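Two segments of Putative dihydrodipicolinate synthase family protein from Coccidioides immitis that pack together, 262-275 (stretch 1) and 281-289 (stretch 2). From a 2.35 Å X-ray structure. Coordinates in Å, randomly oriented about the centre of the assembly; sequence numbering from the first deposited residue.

Stretch 1, residues 262-275: IATTKYAAAIFSAK
Stretch 2, residues 281-289: DAEEKLRPR

The apolar centre of the contact is built around L286 (chi1 m, chi2 t), whose CA-to-CB bond points toward stretch 1 and whose CD1 lies 3.7 Å from A270 CB and 4.1 Å from A274 CB. The backbones are close where A270 faces A282, with CA atoms 5.0 Å apart, and A282 CB approaches A274 CB to 3.6 Å and A270 O to 3.5 Å. Stretch 1 is helical from I262 to I271; F272 leaves helical phi/psi (-112/-83), and helix follows from S273. Stretch 2 runs in the opposite direction, pairing A282 with A270, L286 with K266 (CA–CA 5.5 Å) and P288 with A263 (CA–CA 5.9 Å). Its short helix, A282 to K285, ends as L286 turns to -109/21; R287 and P288 then extend, with psi near 150°, and P288 CG rests 4.0 Å from A263 CB.

Toward the polar edge, K266 (m, t, p, t) passes its CE 3.7 Å from L286 CD2 and donates a hydrogen bond from NZ to R287 O at 2.9 Å, meeting a carbonyl beyond the helix end. A water donates to both A263 O and L286 O, 2.8 Å from its oxygen in each case, bridging the backbones. E283 (t, t, chi3 -27°) brings OE1 3.3 Å from Y267 CE1, near the ring plane, where the partial positive charge of the edge hydrogens suits a carboxylate oxygen.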

# COMPACT_ATOMS: atom_id res chain seq x y z
N ILE A 262 1.92 2.23 12.88
CA ILE A 262 1.12 3.25 12.18
C ILE A 262 1.29 4.68 12.70
O ILE A 262 1.40 5.61 11.90
CB ILE A 262 -0.39 2.85 12.16
CG1 ILE A 262 -0.63 1.73 11.15
CG2 ILE A 262 -1.30 4.05 11.82
CD1 ILE A 262 -1.83 0.86 11.50
N ALA A 263 1.32 4.87 14.01
CA ALA A 263 1.42 6.21 14.57
C ALA A 263 2.72 6.92 14.19
O ALA A 263 2.75 8.14 13.98
CB ALA A 263 1.26 6.16 16.08
N THR A 264 3.81 6.15 14.11
CA THR A 264 5.11 6.69 13.75
C THR A 264 5.15 7.05 12.27
O THR A 264 5.63 8.13 11.90
CB THR A 264 6.25 5.71 14.12
OG1 THR A 264 6.26 5.51 15.54
CG2 THR A 264 7.60 6.28 13.75
N THR A 265 4.64 6.16 11.43
CA THR A 265 4.55 6.42 10.00
C THR A 265 3.72 7.67 9.69
O THR A 265 4.18 8.54 8.96
CB THR A 265 3.98 5.19 9.23
OG1 THR A 265 4.93 4.13 9.33
CG2 THR A 265 3.75 5.52 7.73
N LYS A 266 2.52 7.78 10.27
CA LYS A 266 1.69 9.00 10.13
C LYS A 266 2.44 10.27 10.51
O LYS A 266 2.33 11.28 9.81
CB LYS A 266 0.39 8.91 10.93
CG LYS A 266 -0.54 7.79 10.50
CD LYS A 266 -1.93 7.91 11.14
CE LYS A 266 -2.70 9.01 10.45
NZ LYS A 266 -4.11 9.11 10.88
N TYR A 267 3.21 10.22 11.59
CA TYR A 267 3.94 11.39 12.08
C TYR A 267 5.08 11.76 11.12
O TYR A 267 5.36 12.94 10.88
CB TYR A 267 4.44 11.18 13.51
CG TYR A 267 5.34 12.30 13.96
CD1 TYR A 267 4.81 13.53 14.38
CD2 TYR A 267 6.73 12.18 13.89
CE1 TYR A 267 5.64 14.58 14.76
CE2 TYR A 267 7.56 13.24 14.25
CZ TYR A 267 7.01 14.43 14.69
OH TYR A 267 7.84 15.48 15.04
N ALA A 268 5.74 10.75 10.56
CA ALA A 268 6.82 11.01 9.61
C ALA A 268 6.24 11.67 8.36
O ALA A 268 6.77 12.65 7.87
CB ALA A 268 7.56 9.72 9.26
N ALA A 269 5.12 11.15 7.87
CA ALA A 269 4.43 11.77 6.74
C ALA A 269 4.03 13.19 7.09
O ALA A 269 4.16 14.09 6.25
CB ALA A 269 3.22 10.95 6.36
N ALA A 270 3.59 13.42 8.33
CA ALA A 270 3.17 14.75 8.74
C ALA A 270 4.30 15.75 8.58
O ALA A 270 4.07 16.90 8.16
CB ALA A 270 2.67 14.75 10.17
N ILE A 271 5.53 15.36 8.90
CA ILE A 271 6.57 16.37 8.94
C ILE A 271 7.43 16.41 7.70
O ILE A 271 8.23 17.32 7.52
CB ILE A 271 7.42 16.32 10.23
CG1 ILE A 271 8.09 14.95 10.39
CG2 ILE A 271 6.56 16.72 11.45
CD1 ILE A 271 9.39 15.05 11.16
N PHE A 272 7.26 15.41 6.84
CA PHE A 272 8.01 15.40 5.60
C PHE A 272 7.09 15.62 4.41
O PHE A 272 6.93 16.76 3.97
CB PHE A 272 8.88 14.15 5.50
CG PHE A 272 9.93 14.08 6.56
CD1 PHE A 272 10.94 15.06 6.64
CD2 PHE A 272 9.92 13.05 7.52
CE1 PHE A 272 11.93 15.02 7.66
CE2 PHE A 272 10.90 12.99 8.53
CZ PHE A 272 11.91 13.98 8.61
N SER A 273 6.45 14.56 3.93
CA SER A 273 5.63 14.63 2.72
C SER A 273 4.40 15.55 2.81
O SER A 273 4.11 16.28 1.87
CB SER A 273 5.18 13.24 2.30
OG SER A 273 4.37 12.71 3.33
N ALA A 274 3.68 15.52 3.93
CA ALA A 274 2.49 16.36 4.09
C ALA A 274 2.84 17.85 4.08
O ALA A 274 2.17 18.64 3.43
CB ALA A 274 1.70 15.98 5.35
N LYS A 275 3.89 18.22 4.80
CA LYS A 275 4.43 19.57 4.72
C LYS A 275 4.87 19.90 3.30
O LYS A 275 4.55 20.99 2.79
CB LYS A 275 5.59 19.81 5.72
CG LYS A 275 6.14 21.25 5.70
CD LYS A 275 7.44 21.39 6.47
CE LYS A 275 7.27 22.08 7.83
NZ LYS A 275 8.62 22.59 8.33
N ASP A 281 -0.87 22.32 9.64
CA ASP A 281 -1.19 21.58 10.88
C ASP A 281 -1.22 20.07 10.62
O ASP A 281 -2.08 19.36 11.15
CB ASP A 281 -2.56 21.97 11.47
CG ASP A 281 -2.83 23.49 11.49
OD1 ASP A 281 -1.99 24.29 12.00
OD2 ASP A 281 -3.93 23.86 11.01
N ALA A 282 -0.30 19.58 9.79
CA ALA A 282 -0.35 18.19 9.32
C ALA A 282 -0.23 17.24 10.50
O ALA A 282 -0.84 16.17 10.52
CB ALA A 282 0.74 17.92 8.28
N GLU A 283 0.53 17.65 11.51
CA GLU A 283 0.76 16.81 12.67
C GLU A 283 -0.51 16.52 13.48
O GLU A 283 -0.65 15.43 14.00
CB GLU A 283 1.85 17.39 13.56
CG GLU A 283 2.13 16.51 14.77
CD GLU A 283 3.36 16.94 15.55
OE1 GLU A 283 4.27 17.56 14.94
OE2 GLU A 283 3.42 16.65 16.77
N GLU A 284 -1.42 17.48 13.59
CA GLU A 284 -2.66 17.25 14.32
C GLU A 284 -3.57 16.33 13.52
O GLU A 284 -4.20 15.44 14.08
CB GLU A 284 -3.36 18.57 14.67
N LYS A 285 -3.57 16.49 12.19
CA LYS A 285 -4.46 15.80 11.28
C LYS A 285 -4.04 14.36 11.06
O LYS A 285 -4.84 13.53 10.59
CB LYS A 285 -4.49 16.52 9.93
CG LYS A 285 -5.13 17.88 9.97
CD LYS A 285 -4.79 18.72 8.75
CE LYS A 285 -5.65 19.97 8.73
NZ LYS A 285 -5.16 20.92 7.68
N LEU A 286 -2.79 14.07 11.38
CA LEU A 286 -2.24 12.74 11.22
C LEU A 286 -1.98 12.01 12.55
O LEU A 286 -1.21 11.04 12.62
CB LEU A 286 -0.98 12.79 10.33
CG LEU A 286 -1.34 13.09 8.87
CD1 LEU A 286 -0.12 13.55 8.07
CD2 LEU A 286 -2.00 11.88 8.22
N ARG A 287 -2.66 12.47 13.60
CA ARG A 287 -2.88 11.62 14.76
C ARG A 287 -3.62 10.33 14.36
O ARG A 287 -4.42 10.34 13.45
CB ARG A 287 -3.71 12.36 15.81
CG ARG A 287 -2.92 13.42 16.54
CD ARG A 287 -3.83 14.25 17.42
NE ARG A 287 -3.20 15.54 17.68
CZ ARG A 287 -3.46 16.32 18.74
NH1 ARG A 287 -4.34 15.94 19.66
NH2 ARG A 287 -2.81 17.47 18.87
N PRO A 288 -3.30 9.22 15.02
CA PRO A 288 -4.13 8.04 14.90
C PRO A 288 -5.56 8.36 15.33
O PRO A 288 -5.77 9.25 16.14
CB PRO A 288 -3.51 7.05 15.89
CG PRO A 288 -2.35 7.77 16.56
CD PRO A 288 -2.05 8.97 15.77
N ARG A 289 -6.54 7.66 14.77
CA ARG A 289 -7.92 7.94 15.13
C ARG A 289 -8.17 7.58 16.59
O ARG A 289 -7.64 6.58 17.08
CB ARG A 289 -8.90 7.19 14.19
CG ARG A 289 -10.09 8.02 13.90
CD ARG A 289 -11.25 7.26 13.25
NE ARG A 289 -12.25 8.24 12.81
CZ ARG A 289 -13.14 8.05 11.85
NH1 ARG A 289 -13.24 6.88 11.23
NH2 ARG A 289 -13.96 9.03 11.52
O HOH W 1 0.74 10.10 14.47